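Local coordinates for putative prephenate dehydratase (Streptococcus mutans, PDB 4LUB), which probably catalyses the decarboxylating dehydration of prephenate to 3-phenylpyruvate, the prephenate dehydratase step of L-phenylalanine biosynthesis, at residues K4-G9 and C47-P52; A216-D221 and E248-F253; I194-T199 and I263-L268; E75-I80 and E181-H186. One frame throughout, in Å; residues are numbered along the deposited sequence.

Interaction 1 of 4, residues K4-G9 and C47-P52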
loop_
_atom_site.group_PDB
_atom_site.type_symbol
_atom_site.label_atom_id
_atom_site.label_comp_id
_atom_site.label_asym_id
_atom_site.label_seq_id
_atom_site.Cartn_x
_atom_site.Cartn_y
_atom_site.Cartn_z
ATOM N N LYS B 4 19.549 5.300 26.456
ATOM C CA LYS B 4 19.885 5.842 25.133
ATOM C C LYS B 4 18.814 5.576 24.080
ATOM O O LYS B 4 18.233 4.498 24.035
ATOM C CB LYS B 4 21.223 5.278 24.649
ATOM C CG LYS B 4 22.359 5.556 25.626
ATOM C CD LYS B 4 23.717 5.075 25.112
ATOM C CE LYS B 4 24.868 5.871 25.735
ATOM N NZ LYS B 4 26.167 5.508 25.097
ATOM N N ILE B 5 18.546 6.576 23.252
ATOM C CA ILE B 5 17.526 6.471 22.227
ATOM C C ILE B 5 18.017 6.849 20.838
ATOM O O ILE B 5 18.603 7.911 20.643
ATOM C CB ILE B 5 16.322 7.349 22.576
ATOM C CG1 ILE B 5 15.396 6.608 23.535
ATOM C CG2 ILE B 5 15.476 7.592 21.358
ATOM C CD1 ILE B 5 15.685 6.813 24.971
ATOM N N ALA B 6 17.788 5.954 19.882
ATOM C CA ALA B 6 18.123 6.208 18.485
ATOM C C ALA B 6 16.958 6.860 17.751
ATOM O O ALA B 6 15.798 6.489 17.956
ATOM C CB ALA B 6 18.510 4.916 17.789
ATOM N N TYR B 7 17.270 7.816 16.883
ATOM C CA TYR B 7 16.250 8.467 16.071
ATOM C C TYR B 7 16.807 8.727 14.681
ATOM O O TYR B 7 18.019 8.662 14.471
ATOM C CB TYR B 7 15.759 9.772 16.713
ATOM C CG TYR B 7 16.805 10.868 16.826
ATOM C CD1 TYR B 7 17.626 10.958 17.940
ATOM C CD2 TYR B 7 16.967 11.808 15.816
ATOM C CE1 TYR B 7 18.584 11.957 18.053
ATOM C CE2 TYR B 7 17.924 12.813 15.916
ATOM C CZ TYR B 7 18.730 12.881 17.037
ATOM O OH TYR B 7 19.678 13.869 17.150
ATOM N N LEU B 8 15.920 8.995 13.731
ATOM C CA LEU B 8 16.342 9.301 12.379
ATOM C C LEU B 8 16.906 10.717 12.351
ATOM O O LEU B 8 16.191 11.695 12.593
ATOM C CB LEU B 8 15.169 9.145 11.403
ATOM C CG LEU B 8 15.403 9.583 9.956
ATOM C CD1 LEU B 8 16.464 8.714 9.309
ATOM C CD2 LEU B 8 14.113 9.498 9.163
ATOM N N GLY B 9 18.199 10.812 12.061
ATOM C CA GLY B 9 18.900 12.079 12.057
ATOM C C GLY B 9 18.578 12.866 10.805
ATOM O O GLY B 9 17.803 12.405 9.967
ATOM N N CYS B 47 18.150 1.856 23.430
ATOM C CA CYS B 47 17.121 1.266 24.240
ATOM C C CYS B 47 15.751 1.208 23.580
ATOM O O CYS B 47 14.965 0.288 23.804
ATOM C CB CYS B 47 17.057 2.130 25.485
ATOM S SG CYS B 47 18.698 2.333 26.229
ATOM N N PHE B 48 15.520 2.203 22.735
ATOM C CA PHE B 48 14.315 2.386 21.938
ATOM C C PHE B 48 14.773 3.034 20.650
ATOM O O PHE B 48 15.816 3.684 20.630
ATOM C CB PHE B 48 13.268 3.282 22.633
ATOM C CG PHE B 48 12.682 2.700 23.895
ATOM C CD1 PHE B 48 11.584 1.851 23.838
ATOM C CD2 PHE B 48 13.218 3.011 25.136
ATOM C CE1 PHE B 48 11.046 1.308 24.991
ATOM C CE2 PHE B 48 12.689 2.473 26.288
ATOM C CZ PHE B 48 11.602 1.621 26.218
ATOM N N ALA B 49 14.021 2.854 19.575
ATOM C CA ALA B 49 14.315 3.574 18.348
ATOM C C ALA B 49 13.057 4.302 17.896
ATOM O O ALA B 49 11.947 3.814 18.105
ATOM C CB ALA B 49 14.814 2.620 17.279
ATOM N N ILE B 50 13.233 5.486 17.316
ATOM C CA ILE B 50 12.111 6.282 16.827
ATOM C C ILE B 50 12.252 6.517 15.330
ATOM O O ILE B 50 13.275 7.017 14.858
ATOM C CB ILE B 50 11.981 7.636 17.580
ATOM C CG1 ILE B 50 11.428 7.422 18.983
ATOM C CG2 ILE B 50 10.928 8.505 16.930
ATOM C CD1 ILE B 50 12.378 6.854 19.974
ATOM N N VAL B 51 11.224 6.109 14.592
ATOM C CA VAL B 51 11.205 6.213 13.139
ATOM C C VAL B 51 9.850 6.704 12.636
ATOM O O VAL B 51 8.821 6.432 13.253
ATOM C CB VAL B 51 11.522 4.853 12.458
ATOM C CG1 VAL B 51 12.937 4.378 12.799
ATOM C CG2 VAL B 51 10.466 3.796 12.808
ATOM N N PRO B 52 9.845 7.447 11.518
ATOM C CA PRO B 52 8.593 7.755 10.817
ATOM C C PRO B 52 8.029 6.489 10.194
ATOM O O PRO B 52 8.806 5.674 9.683
ATOM C CB PRO B 52 9.014 8.762 9.747
ATOM C CG PRO B 52 10.456 8.468 9.500
ATOM C CD PRO B 52 11.028 7.958 10.798
#
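Ala6 and Ala49 pair in register where strands 4-8 and 48-52 run parallel, at 16°, in the alpha/beta sheet of the prephenate dehydratase domain. Strand 4-8 lies between strands 27-31 and 48-55, and the chain passes over it through helix 34-42 in a beta-alpha-beta crossover. The backbone bonds alternate between the strands. Ala6 N donates to Phe48 O at 3.1 Å, and Ile50 N to Ala6 O at 2.8 Å; Leu8 N reaches Ile50 O only weakly. At the start, Cys47 N grips Lys4 O at 2.7 Å. Cys47 SG lies beside its own backbone N (chi1 -52°), which turns the sulfur to Lys4 as well, where Lys4 N makes a weak bond to it of 3.1 Å. Apolar packing divides between two faces. Ile5, Tyr7, Phe48 and Ile50 occupy one, against Phe23 and helix 14-22, and the ring of Phe48 stacks on that of Phe23. Here Ile5 CG2 presses on Ile50 CD1 at 3.5 Å, closer than usual for two carbons, while Ile5 CG1 lies at the edge of the Phe48 ring. The small Ala6 and Ala49 take the other face, both touching Val37 of helix 34-42. At the far end Leu8 crosses Pro52 at about a right angle, its CD2 meeting both CG and CD of the proline ring at 3.8 Å.

Interaction 2 of 4, residues A216-D221 and E248-F253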
loop_
_atom_site.group_PDB
_atom_site.type_symbol
_atom_site.label_atom_id
_atom_site.label_comp_id
_atom_site.label_asym_id
_atom_site.label_seq_id
_atom_site.Cartn_x
_atom_site.Cartn_y
_atom_site.Cartn_z
ATOM N N ALA B 216 -13.847 -8.236 11.624
ATOM C CA ALA B 216 -15.107 -7.580 11.306
ATOM C C ALA B 216 -16.301 -8.115 12.090
ATOM O O ALA B 216 -17.049 -7.333 12.679
ATOM C CB ALA B 216 -15.386 -7.685 9.807
ATOM N N TRP B 217 -16.490 -9.433 12.104
ATOM C CA TRP B 217 -17.659 -9.978 12.799
ATOM C C TRP B 217 -17.608 -9.666 14.289
ATOM O O TRP B 217 -18.653 -9.522 14.913
ATOM C CB TRP B 217 -17.844 -11.497 12.520
ATOM C CG TRP B 217 -16.997 -12.526 13.283
ATOM C CD1 TRP B 217 -15.936 -13.234 12.788
ATOM C CD2 TRP B 217 -17.170 -12.971 14.644
ATOM N NE1 TRP B 217 -15.430 -14.083 13.757
ATOM C CE2 TRP B 217 -16.164 -13.934 14.902
ATOM C CE3 TRP B 217 -18.058 -12.635 15.669
ATOM C CZ2 TRP B 217 -16.040 -14.572 16.135
ATOM C CZ3 TRP B 217 -17.926 -13.275 16.901
ATOM C CH2 TRP B 217 -16.926 -14.226 17.119
ATOM N N ARG B 218 -16.409 -9.476 14.842
ATOM C CA ARG B 218 -16.290 -9.124 16.256
ATOM C C ARG B 218 -16.424 -7.618 16.475
ATOM O O ARG B 218 -16.348 -7.144 17.606
ATOM C CB ARG B 218 -14.943 -9.592 16.836
ATOM C CG ARG B 218 -14.639 -11.076 16.672
ATOM C CD ARG B 218 -13.328 -11.446 17.365
ATOM N NE ARG B 218 -13.269 -12.869 17.694
ATOM C CZ ARG B 218 -12.946 -13.832 16.838
ATOM N NH1 ARG B 218 -12.622 -13.548 15.579
ATOM N NH2 ARG B 218 -12.935 -15.086 17.245
ATOM N N GLY B 219 -16.636 -6.871 15.396
ATOM C CA GLY B 219 -16.692 -5.424 15.486
ATOM C C GLY B 219 -15.385 -4.715 15.818
ATOM O O GLY B 219 -15.400 -3.591 16.319
ATOM N N ILE B 220 -14.256 -5.367 15.564
ATOM C CA ILE B 220 -12.952 -4.708 15.706
ATOM C C ILE B 220 -12.627 -3.979 14.404
ATOM O O ILE B 220 -12.410 -4.614 13.372
ATOM C CB ILE B 220 -11.837 -5.710 16.056
ATOM C CG1 ILE B 220 -12.140 -6.394 17.401
ATOM C CG2 ILE B 220 -10.467 -5.016 16.104
ATOM C CD1 ILE B 220 -11.439 -7.738 17.578
ATOM N N ASP B 221 -12.595 -2.648 14.452
ATOM C CA ASP B 221 -12.452 -1.836 13.232
ATOM C C ASP B 221 -11.048 -1.815 12.651
ATOM O O ASP B 221 -10.082 -1.520 13.347
ATOM C CB ASP B 221 -12.888 -0.386 13.478
ATOM C CG ASP B 221 -14.372 -0.265 13.754
ATOM O OD1 ASP B 221 -15.141 -1.072 13.202
ATOM O OD2 ASP B 221 -14.767 0.660 14.482
ATOM N N GLU B 248 -8.638 -5.712 24.188
ATOM C CA GLU B 248 -7.487 -6.559 23.934
ATOM C C GLU B 248 -7.809 -8.048 24.026
ATOM O O GLU B 248 -7.182 -8.861 23.360
ATOM C CB GLU B 248 -6.357 -6.210 24.913
ATOM C CG GLU B 248 -5.650 -4.902 24.603
ATOM C CD GLU B 248 -4.223 -4.886 25.118
ATOM O OE1 GLU B 248 -4.026 -4.460 26.279
ATOM O OE2 GLU B 248 -3.311 -5.299 24.362
ATOM N N LYS B 249 -8.832 -8.403 24.792
ATOM C CA LYS B 249 -9.140 -9.812 24.976
ATOM C C LYS B 249 -9.935 -10.337 23.779
ATOM O O LYS B 249 -9.744 -11.474 23.354
ATOM C CB LYS B 249 -9.935 -10.016 26.270
ATOM C CG LYS B 249 -10.322 -11.451 26.580
ATOM C CD LYS B 249 -9.288 -12.094 27.489
ATOM C CE LYS B 249 -9.898 -13.226 28.299
ATOM N NZ LYS B 249 -10.922 -12.717 29.247
ATOM N N LEU B 250 -10.800 -9.497 23.220
ATOM C CA LEU B 250 -11.475 -9.813 21.962
ATOM C C LEU B 250 -10.517 -9.910 20.771
ATOM O O LEU B 250 -10.652 -10.798 19.927
ATOM C CB LEU B 250 -12.572 -8.789 21.696
ATOM C CG LEU B 250 -13.633 -9.216 20.668
ATOM C CD1 LEU B 250 -14.231 -10.615 20.948
ATOM C CD2 LEU B 250 -14.727 -8.153 20.592
ATOM N N VAL B 251 -9.572 -8.978 20.696
ATOM C CA VAL B 251 -8.495 -9.055 19.716
ATOM C C VAL B 251 -7.731 -10.378 19.829
ATOM O O VAL B 251 -7.413 -11.002 18.816
ATOM C CB VAL B 251 -7.532 -7.861 19.857
ATOM C CG1 VAL B 251 -6.281 -8.075 19.036
ATOM C CG2 VAL B 251 -8.233 -6.577 19.429
ATOM N N SER B 252 -7.453 -10.814 21.057
ATOM C CA SER B 252 -6.734 -12.071 21.278
ATOM C C SER B 252 -7.445 -13.276 20.667
ATOM O O SER B 252 -6.800 -14.146 20.081
ATOM C CB SER B 252 -6.515 -12.315 22.773
ATOM O OG SER B 252 -5.566 -11.406 23.294
ATOM N N PHE B 253 -8.764 -13.349 20.837
ATOM C CA PHE B 253 -9.552 -14.384 20.173
ATOM C C PHE B 253 -9.521 -14.247 18.652
ATOM O O PHE B 253 -9.438 -15.250 17.945
ATOM C CB PHE B 253 -11.005 -14.391 20.683
ATOM C CG PHE B 253 -11.131 -14.740 22.149
ATOM C CD1 PHE B 253 -10.709 -15.973 22.610
ATOM C CD2 PHE B 253 -11.702 -13.856 23.046
ATOM C CE1 PHE B 253 -10.815 -16.307 23.947
ATOM C CE2 PHE B 253 -11.824 -14.190 24.385
ATOM C CZ PHE B 253 -11.382 -15.414 24.834
#
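Arg218 lies across Leu250 and ends over the backbone of Phe253, joining the turn after helix 208-216 to the first turns of helix 248-261 in the ACT domain. Its chain is extended from CG to NE. CB and CD run over the branched end of Leu250, with CD 3.8 Å from Leu250 CD1, and Leu250 CD2 in return touches Arg218 O at 3.5 Å. Beyond CD the flat guanidinium is held between two neighbours. Over one face sits the Phe253 carbonyl group, its C atom 3.7 Å above the plane and displaced toward the rim; over the centre of the opposite face stands Trp217 CZ2. Arg218 CG in turn lies above the centre of the Trp217 ring. The Phe253 side chain crosses the arginine at about a right angle, and it is CB that comes near, 4.0 Å from Arg218 NH2. Gly219, with positive phi, ends the first helix in a Schellman motif, after which Ile220 again points at the helix. Its CD1 inserts beside Val251, 3.8 Å from Val251 N and 3.9 Å from Val251 CG2. The two segments therefore meet by van der Waals packing, while the arginine charge is answered from further along helix 248-261: NH1 makes a salt bridge to Glu257 OE1, which also accepts from Trp217 NE1 and probably helps hold the two flat groups together.

Interaction 3 of 4, residues I194-T199 and I263-L268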
loop_
_atom_site.group_PDB
_atom_site.type_symbol
_atom_site.label_atom_id
_atom_site.label_comp_id
_atom_site.label_asym_id
_atom_site.label_seq_id
_atom_site.Cartn_x
_atom_site.Cartn_y
_atom_site.Cartn_z
ATOM N N ILE B 194 -3.366 -1.975 17.294
ATOM C CA ILE B 194 -2.466 -3.100 17.124
ATOM C C ILE B 194 -2.179 -3.173 15.635
ATOM O O ILE B 194 -3.083 -3.026 14.813
ATOM C CB ILE B 194 -3.063 -4.443 17.652
ATOM C CG1 ILE B 194 -2.154 -5.613 17.290
ATOM C CG2 ILE B 194 -4.470 -4.694 17.096
ATOM C CD1 ILE B 194 -2.455 -6.885 18.074
ATOM N N SER B 195 -0.912 -3.364 15.287
ATOM C CA SER B 195 -0.523 -3.504 13.888
ATOM C C SER B 195 -0.007 -4.902 13.623
ATOM O O SER B 195 0.793 -5.440 14.391
ATOM C CB SER B 195 0.537 -2.472 13.501
ATOM O OG SER B 195 0.024 -1.159 13.608
ATOM N N LEU B 196 -0.471 -5.488 12.530
ATOM C CA LEU B 196 -0.126 -6.853 12.202
ATOM C C LEU B 196 0.469 -6.911 10.809
ATOM O O LEU B 196 0.102 -6.119 9.933
ATOM C CB LEU B 196 -1.361 -7.758 12.260
ATOM C CG LEU B 196 -2.059 -7.993 13.602
ATOM C CD1 LEU B 196 -3.419 -8.665 13.369
ATOM C CD2 LEU B 196 -1.223 -8.756 14.615
ATOM N N ALA B 197 1.412 -7.822 10.606
ATOM C CA ALA B 197 1.792 -8.189 9.255
ATOM C C ALA B 197 1.273 -9.598 8.968
ATOM O O ALA B 197 1.673 -10.553 9.633
ATOM C CB ALA B 197 3.308 -8.108 9.074
ATOM N N LEU B 198 0.363 -9.724 8.004
ATOM C CA LEU B 198 -0.230 -11.022 7.674
ATOM C C LEU B 198 0.312 -11.565 6.369
ATOM O O LEU B 198 0.513 -10.817 5.409
ATOM C CB LEU B 198 -1.757 -10.959 7.555
ATOM C CG LEU B 198 -2.690 -10.332 8.585
ATOM C CD1 LEU B 198 -4.052 -10.175 7.946
ATOM C CD2 LEU B 198 -2.799 -11.211 9.798
ATOM N N THR B 199 0.536 -12.872 6.341
ATOM C CA THR B 199 0.731 -13.599 5.094
ATOM C C THR B 199 -0.386 -14.629 4.966
ATOM O O THR B 199 -0.858 -15.176 5.964
ATOM C CB THR B 199 2.094 -14.283 5.020
ATOM O OG1 THR B 199 2.320 -15.032 6.220
ATOM C CG2 THR B 199 3.189 -13.238 4.879
ATOM N N ILE B 263 -3.993 -18.660 8.746
ATOM C CA ILE B 263 -3.395 -17.373 8.396
ATOM C C ILE B 263 -2.295 -17.025 9.393
ATOM O O ILE B 263 -2.519 -17.033 10.608
ATOM C CB ILE B 263 -4.445 -16.235 8.356
ATOM C CG1 ILE B 263 -5.463 -16.490 7.242
ATOM C CG2 ILE B 263 -3.776 -14.884 8.127
ATOM C CD1 ILE B 263 -6.807 -15.850 7.494
ATOM N N HIS B 264 -1.106 -16.715 8.884
ATOM C CA HIS B 264 0.008 -16.391 9.762
ATOM C C HIS B 264 0.139 -14.892 9.911
ATOM O O HIS B 264 -0.119 -14.137 8.974
ATOM C CB HIS B 264 1.323 -16.961 9.224
ATOM C CG HIS B 264 1.396 -18.456 9.252
ATOM N ND1 HIS B 264 1.512 -19.221 8.111
ATOM C CD2 HIS B 264 1.389 -19.326 10.289
ATOM C CE1 HIS B 264 1.566 -20.499 8.444
ATOM N NE2 HIS B 264 1.495 -20.589 9.760
ATOM N N TYR B 265 0.532 -14.467 11.104
ATOM C CA TYR B 265 0.656 -13.051 11.393
ATOM C C TYR B 265 1.896 -12.811 12.227
ATOM O O TYR B 265 2.317 -13.676 12.989
ATOM C CB TYR B 265 -0.591 -12.510 12.109
ATOM C CG TYR B 265 -0.859 -13.143 13.451
ATOM C CD1 TYR B 265 -0.315 -12.611 14.610
ATOM C CD2 TYR B 265 -1.659 -14.276 13.559
ATOM C CE1 TYR B 265 -0.552 -13.186 15.840
ATOM C CE2 TYR B 265 -1.910 -14.852 14.788
ATOM C CZ TYR B 265 -1.353 -14.307 15.923
ATOM O OH TYR B 265 -1.580 -14.870 17.155
ATOM N N LYS B 266 2.494 -11.645 12.026
ATOM C CA LYS B 266 3.492 -11.091 12.925
ATOM C C LYS B 266 2.925 -9.846 13.595
ATOM O O LYS B 266 2.454 -8.940 12.909
ATOM C CB LYS B 266 4.772 -10.752 12.157
ATOM C CG LYS B 266 5.922 -10.273 13.009
ATOM C CD LYS B 266 7.129 -10.049 12.128
ATOM C CE LYS B 266 8.302 -9.507 12.911
ATOM N NZ LYS B 266 9.526 -9.519 12.077
ATOM N N ILE B 267 2.935 -9.815 14.924
ATOM C CA ILE B 267 2.560 -8.605 15.649
ATOM C C ILE B 267 3.660 -7.557 15.566
ATOM O O ILE B 267 4.742 -7.735 16.127
ATOM C CB ILE B 267 2.249 -8.884 17.132
ATOM C CG1 ILE B 267 1.129 -9.921 17.250
ATOM C CG2 ILE B 267 1.872 -7.583 17.852
ATOM C CD1 ILE B 267 0.720 -10.217 18.676
ATOM N N LEU B 268 3.384 -6.470 14.850
ATOM C CA LEU B 268 4.363 -5.405 14.707
ATOM C C LEU B 268 4.346 -4.488 15.923
ATOM O O LEU B 268 5.344 -3.845 16.227
ATOM C CB LEU B 268 4.097 -4.588 13.438
ATOM C CG LEU B 268 4.153 -5.325 12.101
ATOM C CD1 LEU B 268 3.901 -4.348 10.968
ATOM C CD2 LEU B 268 5.500 -6.006 11.923
HETATM O O HOH W 1 2.989 -13.215 8.502
#
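Leu196-Ile267 and Leu198-Tyr265 are the non-hydrogen-bonded pairs of two antiparallel strands, the first and last of the beta-alpha-beta-beta-alpha-beta ACT fold. Between them, Ala197 and Lys266 form a hydrogen-bonded pair with both bonds 2.8 Å: Ala197 N to Lys266 O, nearly straight at 171°, and Lys266 N to Ala197 O. Leu268 N to Ser195 O and Thr199 N to His264 O extend the pairing. Leu196 and Ile267 run alongside each other in the same direction, Leu196 CD2 3.7 Å from Ile267 CG1. Leu198 CD2 packs on Tyr265 CB at 3.5 Å. This leucine face is covered by helices 208-216 and 248-261. On the other face Ala197 and Thr199 meet Phe69 of helix 62-70. Thr199 OG1, between its backbone N and carbonyl carbon (chi1 50°), lies 3.0 Å from a water molecule; that water donates to Ala197 O and, weakly, to His264 O. The extended Lys266 carries NZ to the carbonyl oxygens of Leu68, Phe69 and Ala72; the three bonds tie the ACT strand to the C-terminal end of helix 62-70, where the expected partial negative charge would probably favour the ammonium form.

Interaction 4 of 4, residues E75-I80 and E181-H186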
loop_
_atom_site.group_PDB
_atom_site.type_symbol
_atom_site.label_atom_id
_atom_site.label_comp_id
_atom_site.label_asym_id
_atom_site.label_seq_id
_atom_site.Cartn_x
_atom_site.Cartn_y
_atom_site.Cartn_z
ATOM N N GLU B 75 9.173 -4.484 18.469
ATOM C CA GLU B 75 7.791 -4.022 18.318
ATOM C C GLU B 75 7.613 -2.520 18.482
ATOM O O GLU B 75 8.361 -1.874 19.217
ATOM C CB GLU B 75 6.863 -4.737 19.303
ATOM C CG GLU B 75 6.777 -6.234 19.107
ATOM C CD GLU B 75 5.789 -6.892 20.057
ATOM O OE1 GLU B 75 5.067 -6.162 20.772
ATOM O OE2 GLU B 75 5.727 -8.140 20.080
ATOM N N ALA B 76 6.642 -1.958 17.766
ATOM C CA ALA B 76 6.124 -0.643 18.129
ATOM C C ALA B 76 5.489 -0.673 19.530
ATOM O O ALA B 76 4.629 -1.509 19.817
ATOM C CB ALA B 76 5.123 -0.172 17.092
ATOM N N VAL B 77 5.935 0.214 20.411
ATOM C CA VAL B 77 5.409 0.249 21.777
ATOM C C VAL B 77 4.733 1.580 22.108
ATOM O O VAL B 77 4.112 1.728 23.159
ATOM C CB VAL B 77 6.519 -0.055 22.814
ATOM C CG1 VAL B 77 6.978 -1.493 22.674
ATOM C CG2 VAL B 77 7.698 0.916 22.671
ATOM N N ALA B 78 4.857 2.544 21.202
ATOM C CA ALA B 78 4.135 3.806 21.301
ATOM C C ALA B 78 4.110 4.484 19.936
ATOM O O ALA B 78 5.064 4.362 19.160
ATOM C CB ALA B 78 4.775 4.723 22.340
ATOM N N GLU B 79 3.029 5.204 19.654
ATOM C CA GLU B 79 2.935 6.012 18.442
ATOM C C GLU B 79 2.735 7.497 18.754
ATOM O O GLU B 79 1.886 7.846 19.566
ATOM C CB GLU B 79 1.783 5.516 17.568
ATOM C CG GLU B 79 1.662 6.228 16.232
ATOM C CD GLU B 79 0.498 5.701 15.422
ATOM O OE1 GLU B 79 0.515 4.499 15.102
ATOM O OE2 GLU B 79 -0.388 6.488 15.039
ATOM N N ILE B 80 3.519 8.359 18.111
ATOM C CA ILE B 80 3.332 9.808 18.227
ATOM C C ILE B 80 3.040 10.401 16.856
ATOM O O ILE B 80 3.786 10.184 15.904
ATOM C CB ILE B 80 4.555 10.515 18.862
ATOM C CG1 ILE B 80 4.740 10.040 20.303
ATOM C CG2 ILE B 80 4.359 12.032 18.866
ATOM C CD1 ILE B 80 6.153 10.207 20.840
ATOM N N GLU B 181 9.675 -2.614 25.788
ATOM C CA GLU B 181 8.682 -2.287 26.806
ATOM C C GLU B 181 7.891 -1.019 26.509
ATOM O O GLU B 181 8.352 -0.142 25.785
ATOM C CB GLU B 181 9.391 -2.112 28.157
ATOM C CG GLU B 181 10.554 -3.071 28.403
ATOM C CD GLU B 181 11.236 -2.850 29.741
ATOM O OE1 GLU B 181 10.622 -2.236 30.638
ATOM O OE2 GLU B 181 12.415 -3.245 29.871
ATOM N N THR B 182 6.694 -0.944 27.085
ATOM C CA THR B 182 5.827 0.215 26.943
ATOM C C THR B 182 6.386 1.372 27.755
ATOM O O THR B 182 6.451 1.294 28.978
ATOM C CB THR B 182 4.384 -0.095 27.391
ATOM O OG1 THR B 182 3.902 -1.244 26.686
ATOM C CG2 THR B 182 3.463 1.093 27.128
ATOM N N PRO B 183 6.789 2.461 27.089
ATOM C CA PRO B 183 7.292 3.538 27.942
ATOM C C PRO B 183 6.157 4.377 28.517
ATOM O O PRO B 183 5.049 4.374 27.972
ATOM C CB PRO B 183 8.155 4.366 26.986
ATOM C CG PRO B 183 7.599 4.080 25.605
ATOM C CD PRO B 183 6.763 2.827 25.663
ATOM N N THR B 184 6.428 5.092 29.604
ATOM C CA THR B 184 5.435 5.998 30.162
ATOM C C THR B 184 5.442 7.317 29.404
ATOM O O THR B 184 6.451 8.022 29.373
ATOM C CB THR B 184 5.680 6.263 31.654
ATOM O OG1 THR B 184 5.665 5.019 32.366
ATOM C CG2 THR B 184 4.595 7.171 32.213
ATOM N N ILE B 185 4.320 7.641 28.778
ATOM C CA ILE B 185 4.223 8.868 28.008
ATOM C C ILE B 185 2.931 9.596 28.365
ATOM O O ILE B 185 1.845 9.028 28.247
ATOM C CB ILE B 185 4.288 8.565 26.490
ATOM C CG1 ILE B 185 5.656 7.978 26.120
ATOM C CG2 ILE B 185 3.998 9.805 25.668
ATOM C CD1 ILE B 185 5.731 7.393 24.721
ATOM N N HIS B 186 3.040 10.841 28.814
ATOM C CA HIS B 186 1.855 11.561 29.261
ATOM C C HIS B 186 1.386 12.606 28.259
ATOM O O HIS B 186 0.881 13.659 28.647
ATOM C CB HIS B 186 2.098 12.227 30.612
ATOM C CG HIS B 186 2.122 11.270 31.764
ATOM N ND1 HIS B 186 3.097 11.303 32.737
ATOM C CD2 HIS B 186 1.282 10.264 32.105
ATOM C CE1 HIS B 186 2.861 10.355 33.627
ATOM N NE2 HIS B 186 1.765 9.710 33.266
HETATM O O HOH W 2 2.978 -0.565 24.231
#
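Val77 drives its side chain against the carbonyl group of Glu181. CB is already 3.5 Å from Glu181 O, and both methyls also face this oxygen, CG1 at 3.7 Å and CG2 at 3.4 Å. CG2 occupies the crowded position between the backbone N and carbonyl carbon (CG1 at chi1 -67°), and this also brings it to 3.7 Å from Pro183 CD. Ala78 points to the same side, its CB touching Ile185 CD1 at 3.7 Å, so that Val77 and Ala78 together bed the connection 181-186 onto strand 75-83. Ile185 reaches on to Ala22 of helix 14-22 and Tyr274. The polar part of the contact runs through water. One molecule accepts from Thr182 OG1 at 2.7 Å and donates to Val77 O at 2.8 Å, bridging the exposed threonine to the strand. Glu79 turns away, and its carboxylate makes a salt bridge to Arg174 and accepts a hydrogen bond from Trp176 NE1, both on strand 172-179. Val77 and Ala78 stand opposite the single residue Val177 of strand 172-179, a classic beta bulge, which turns both side chains to the same side and presents a joint apolar surface to the chain that leads toward the first ACT strand.

Interactions 1, 4 and 3 follow one another across a continuous mixed sheet that spans both domains. Interaction 1 touches interaction 4 where Phe48 CE1 lies 3.2 Å from Glu181 O, their centres 12 Å apart. Interaction 4 meets interaction 3 through backbone: Ala76 N is 2.8 Å from Leu268 O, a probable hydrogen bond joining the dehydratase strand 75-83 to the last ACT strand. Interaction 2 is nested in the chain loop that interaction 3 closes and packs on it at Val251 CG1 and Ile194 CD1, 4.1 Å apart. Interactions 1 and 2 lie about 31 Å apart between centres. Residues 86-169 are not modelled, and no ligand or catalytic residue is identified at any of the four contacts.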